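Local coordinates for iota-carrageenase (Alteromonas sp. ATCC 43554, PDB 1KTW), which hydrolyses the beta-1,4 linkages of iota-carrageenan, a sulfated galactan of red algal cell walls, with inversion of anomeric configuration, at the G4S/DGS site. Numbering follows the deposited sequence.

The G4S/DGS site. Residues 189-190, 216, 218, 246, 276, 294, 314-315, 326, 367-369, 395-397, 452. With G4S (4-O-sulfo-beta-D-galactopyranose), chain B; DGS (3,6-anhydro-2-O-sulfo-alpha-D-galactopyranose), chain C; G4S (4-O-sulfo-beta-D-galactopyranose), chain D; DGS (3,6-anhydro-2-O-sulfo-alpha-D-galactopyranose), chain E.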
# COMPACT_ATOMS: atom_id res chain seq x y z
N PHE A 189 8.33 -6.85 -1.66
CA PHE A 189 7.55 -6.65 -2.89
C PHE A 189 6.02 -6.59 -2.81
O PHE A 189 5.39 -5.83 -3.54
CB PHE A 189 7.92 -7.70 -3.96
CG PHE A 189 7.42 -9.08 -3.65
CD1 PHE A 189 8.09 -9.90 -2.75
CD2 PHE A 189 6.25 -9.55 -4.25
CE1 PHE A 189 7.60 -11.17 -2.44
CE2 PHE A 189 5.74 -10.82 -3.95
CZ PHE A 189 6.42 -11.63 -3.04
N GLY A 190 5.41 -7.39 -1.93
CA GLY A 190 3.96 -7.41 -1.84
C GLY A 190 3.31 -6.27 -1.08
O GLY A 190 2.07 -6.19 -0.99
N ARG A 216 -0.43 2.25 -3.15
CA ARG A 216 -1.16 1.04 -3.56
C ARG A 216 -2.66 1.14 -3.27
O ARG A 216 -3.08 0.91 -2.16
CB ARG A 216 -0.54 -0.18 -2.83
CG ARG A 216 -1.14 -1.57 -3.13
CD ARG A 216 -0.61 -2.65 -2.14
NE ARG A 216 0.80 -3.01 -2.37
CZ ARG A 216 1.20 -3.99 -3.17
NH1 ARG A 216 0.33 -4.74 -3.84
NH2 ARG A 216 2.50 -4.24 -3.30
N GLU A 218 -5.30 -0.71 -3.66
CA GLU A 218 -5.79 -2.07 -3.85
C GLU A 218 -6.79 -2.33 -2.72
O GLU A 218 -6.41 -2.69 -1.59
CB GLU A 218 -4.60 -3.06 -3.81
CG GLU A 218 -4.95 -4.49 -4.19
CD GLU A 218 -3.72 -5.40 -4.28
OE1 GLU A 218 -2.66 -5.05 -3.71
OE2 GLU A 218 -3.81 -6.47 -4.92
N LEU A 246 7.97 -2.41 -7.82
CA LEU A 246 6.94 -2.79 -8.80
C LEU A 246 6.40 -1.58 -9.58
O LEU A 246 6.36 -1.59 -10.83
CB LEU A 246 5.75 -3.49 -8.09
CG LEU A 246 5.89 -4.88 -7.45
CD1 LEU A 246 4.61 -5.21 -6.65
CD2 LEU A 246 6.14 -5.93 -8.53
N ARG A 276 0.62 1.33 -12.79
CA ARG A 276 0.05 0.01 -13.05
C ARG A 276 -1.46 -0.03 -12.70
O ARG A 276 -1.87 0.49 -11.66
CB ARG A 276 0.77 -1.07 -12.22
CG ARG A 276 0.07 -2.44 -12.17
CD ARG A 276 0.90 -3.50 -11.37
NE ARG A 276 0.07 -4.61 -10.89
CZ ARG A 276 0.49 -5.56 -10.05
NH1 ARG A 276 1.74 -5.56 -9.58
NH2 ARG A 276 -0.37 -6.48 -9.64
N ARG A 294 -4.75 -27.55 -4.06
CA ARG A 294 -4.85 -26.68 -5.22
C ARG A 294 -6.05 -27.11 -6.06
O ARG A 294 -7.03 -26.38 -6.19
CB ARG A 294 -3.57 -26.78 -6.07
CG ARG A 294 -3.67 -26.07 -7.41
CD ARG A 294 -2.96 -24.74 -7.37
NE ARG A 294 -1.51 -24.93 -7.31
CZ ARG A 294 -0.66 -24.04 -6.79
NH1 ARG A 294 -1.12 -22.92 -6.27
NH2 ARG A 294 0.64 -24.29 -6.78
N TYR A 314 -4.22 -20.00 -6.31
CA TYR A 314 -2.88 -19.70 -5.82
C TYR A 314 -2.91 -19.41 -4.31
O TYR A 314 -3.95 -19.08 -3.75
CB TYR A 314 -2.27 -18.52 -6.60
CG TYR A 314 -2.93 -17.17 -6.39
CD1 TYR A 314 -2.54 -16.33 -5.35
CD2 TYR A 314 -3.93 -16.71 -7.26
CE1 TYR A 314 -3.13 -15.07 -5.17
CE2 TYR A 314 -4.53 -15.46 -7.09
CZ TYR A 314 -4.12 -14.65 -6.04
OH TYR A 314 -4.70 -13.41 -5.84
N ALA A 315 -1.76 -19.56 -3.67
CA ALA A 315 -1.64 -19.33 -2.23
C ALA A 315 -1.98 -17.90 -1.84
O ALA A 315 -1.20 -16.98 -2.09
CB ALA A 315 -0.23 -19.67 -1.78
N ARG A 326 -9.59 -17.39 -8.66
CA ARG A 326 -10.10 -16.24 -9.41
C ARG A 326 -11.03 -16.72 -10.53
O ARG A 326 -10.66 -17.58 -11.33
CB ARG A 326 -8.92 -15.43 -9.98
CG ARG A 326 -9.29 -14.06 -10.53
CD ARG A 326 -8.04 -13.29 -11.02
NE ARG A 326 -7.14 -12.90 -9.93
CZ ARG A 326 -6.06 -12.14 -10.08
NH1 ARG A 326 -5.74 -11.67 -11.28
NH2 ARG A 326 -5.28 -11.84 -9.05
N LYS A 367 6.72 -9.57 -11.76
CA LYS A 367 5.81 -10.70 -11.54
C LYS A 367 6.01 -11.72 -12.68
O LYS A 367 6.45 -11.35 -13.77
CB LYS A 367 4.34 -10.23 -11.53
CG LYS A 367 4.02 -9.17 -10.48
CD LYS A 367 4.20 -9.69 -9.05
CE LYS A 367 3.13 -10.71 -8.67
NZ LYS A 367 3.30 -11.19 -7.26
N GLN A 368 5.67 -12.98 -12.43
CA GLN A 368 5.84 -14.04 -13.44
C GLN A 368 5.01 -13.78 -14.70
O GLN A 368 5.48 -14.02 -15.80
CB GLN A 368 5.46 -15.41 -12.85
CG GLN A 368 6.09 -16.61 -13.60
CD GLN A 368 5.56 -17.95 -13.10
OE1 GLN A 368 4.46 -18.37 -13.45
NE2 GLN A 368 6.34 -18.63 -12.27
N ASP A 369 3.78 -13.31 -14.53
CA ASP A 369 2.90 -13.02 -15.66
C ASP A 369 3.33 -11.80 -16.48
O ASP A 369 2.60 -11.38 -17.39
CB ASP A 369 1.46 -12.82 -15.18
CG ASP A 369 0.80 -14.12 -14.74
OD1 ASP A 369 1.34 -14.80 -13.84
OD2 ASP A 369 -0.28 -14.46 -15.28
N GLN A 395 8.39 -19.60 -4.41
CA GLN A 395 9.04 -19.28 -5.68
C GLN A 395 8.06 -19.08 -6.82
O GLN A 395 7.16 -19.90 -7.02
CB GLN A 395 10.08 -20.37 -6.03
CG GLN A 395 11.29 -20.39 -5.08
CD GLN A 395 12.48 -21.18 -5.62
OE1 GLN A 395 12.35 -22.36 -5.95
NE2 GLN A 395 13.64 -20.53 -5.71
N GLY A 396 8.24 -17.99 -7.55
CA GLY A 396 7.35 -17.66 -8.66
C GLY A 396 6.56 -16.38 -8.39
O GLY A 396 6.04 -15.75 -9.33
N GLN A 397 6.45 -16.00 -7.12
CA GLN A 397 5.71 -14.79 -6.74
C GLN A 397 6.52 -13.51 -7.02
O GLN A 397 5.94 -12.43 -7.18
CB GLN A 397 5.32 -14.82 -5.25
CG GLN A 397 4.35 -15.93 -4.85
CD GLN A 397 3.69 -15.70 -3.48
OE1 GLN A 397 4.30 -15.14 -2.56
NE2 GLN A 397 2.44 -16.13 -3.36
N TYR A 452 11.49 -21.48 -13.54
CA TYR A 452 12.01 -22.08 -12.32
C TYR A 452 13.46 -22.59 -12.41
O TYR A 452 14.04 -22.96 -11.38
CB TYR A 452 11.05 -23.20 -11.89
CG TYR A 452 9.65 -22.71 -11.55
CD1 TYR A 452 9.41 -21.99 -10.38
CD2 TYR A 452 8.58 -22.92 -12.43
CE1 TYR A 452 8.13 -21.48 -10.09
CE2 TYR A 452 7.30 -22.42 -12.15
CZ TYR A 452 7.09 -21.70 -10.98
OH TYR A 452 5.84 -21.19 -10.70
C1 G4S B . 1.88 -23.69 -12.21
C2 G4S B . 1.46 -22.90 -10.98
C3 G4S B . 2.69 -22.23 -10.39
C4 G4S B . 3.77 -23.27 -10.08
C5 G4S B . 4.08 -24.04 -11.35
C6 G4S B . 5.08 -25.16 -11.14
O1 G4S B . 0.78 -24.36 -12.71
O2 G4S B . 0.50 -21.92 -11.33
O3 G4S B . 2.31 -21.53 -9.20
O4 G4S B . 3.31 -24.18 -9.07
O5 G4S B . 2.87 -24.65 -11.85
O6 G4S B . 5.00 -26.11 -12.18
S G4S B . 4.17 -24.22 -7.73
O7 G4S B . 3.40 -24.88 -6.66
O8 G4S B . 4.48 -22.84 -7.30
O9 G4S B . 5.44 -24.94 -7.96
C1 DGS C . 2.71 -20.20 -9.16
C2 DGS C . 2.86 -19.76 -7.70
C3 DGS C . 3.08 -18.24 -7.67
C4 DGS C . 1.87 -17.55 -8.28
C5 DGS C . 2.11 -17.91 -9.74
C6 DGS C . 3.63 -17.68 -9.85
O2 DGS C . 1.71 -20.20 -6.94
O3 DGS C . 4.20 -17.95 -8.54
O4 DGS C . 1.97 -16.12 -8.05
O5 DGS C . 1.82 -19.32 -9.89
O7 DGS C . 0.36 -20.15 -4.83
O8 DGS C . 2.08 -18.47 -5.13
O9 DGS C . 2.70 -20.71 -4.68
S DGS C . 1.70 -19.87 -5.37
C1 G4S D . 0.80 -15.39 -7.83
C2 G4S D . 1.14 -13.92 -7.53
C3 G4S D . -0.15 -13.11 -7.43
C4 G4S D . -0.95 -13.25 -8.73
C5 G4S D . -1.27 -14.75 -8.92
C6 G4S D . -2.04 -15.06 -10.21
O2 G4S D . 1.88 -13.80 -6.32
O3 G4S D . 0.16 -11.75 -7.16
O4 G4S D . -0.17 -12.82 -9.87
O5 G4S D . -0.01 -15.48 -9.01
O6 G4S D . -3.23 -14.30 -10.33
S G4S D . -0.61 -11.48 -10.63
O7 G4S D . 0.39 -11.15 -11.65
O8 G4S D . -0.84 -10.39 -9.67
O9 G4S D . -1.91 -11.72 -11.27
C1 DGS E . -0.90 -10.98 -6.69
C2 DGS E . -0.43 -9.52 -6.57
C3 DGS E . -1.45 -8.71 -5.75
C4 DGS E . -1.60 -9.32 -4.38
C5 DGS E . -2.34 -10.58 -4.74
C6 DGS E . -3.36 -10.01 -5.75
O2 DGS E . 0.95 -9.51 -6.12
O3 DGS E . -2.72 -8.89 -6.40
O4 DGS E . -2.41 -8.46 -3.58
O5 DGS E . -1.42 -11.47 -5.43
O7 DGS E . 3.12 -8.38 -5.55
O8 DGS E . 0.99 -7.13 -5.27
O9 DGS E . 1.79 -7.56 -7.40
S DGS E . 1.75 -8.13 -6.04
O HOH W 1 2.25 -13.73 -11.85
O HOH W 2 -1.86 -6.78 -1.91
O HOH W 3 0.28 -7.66 -2.47
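Four sugars of an iota-carrageenan fragment lie in the substrate-binding cleft of this family 82 glycoside hydrolase, a right-handed beta-helix. The chain runs from G4S (chain B), poorly ordered, to DGS (chain E), deeply buried.

Ionic contacts read the sulfates. Arg276 meets the 2-sulfate of DGS (chain E) end-on: NH1 and NH2 both donate to O9, in the guanidinium plane, NH1 at 3.0 Å. Arg216, bent at chi3 (-72°), sends NH1 to O8 of the same sulfate at 2.9 Å. That NH1 also reaches the syn lone pair of Glu218 OE1, which probably holds the carboxylate in place. Arg294, poorly ordered, makes a salt bridge to the G4S (chain B) sulfate and only a weak contact with that of DGS (chain C).

Hydrogen bonds hold the sugars. The O4 hydroxyl of DGS (chain E) donates to Glu218 OE2 at 2.8 Å, from above the carboxylate plane. Lys367, bent at chi2 and chi3, brings its ammonium NZ 3.1 Å from the sulfate ester oxygen O2 of DGS (chain E) and 3.2 Å from O3 of G4S (chain D). NZ also forms a salt bridge with O7 of that 2-sulfate, weak as a hydrogen bond. Gln397 O accepts from NZ on a lone pair and steadies it. An alanine at Lys367 would probably loosen both sugars and weaken charge compensation at this sulfate. The backbone N of Ala315 donates almost straight to O7 of the DGS (chain C) sulfate, at 2.5 Å. Gln397 NE2 donates to O8 of the same sulfate at 3.0 Å, 28° out of the amide plane.

Packing adds to this. Tyr314 lays its ring face against G4S (chain D), with C5 3.7 Å from the ring centroid.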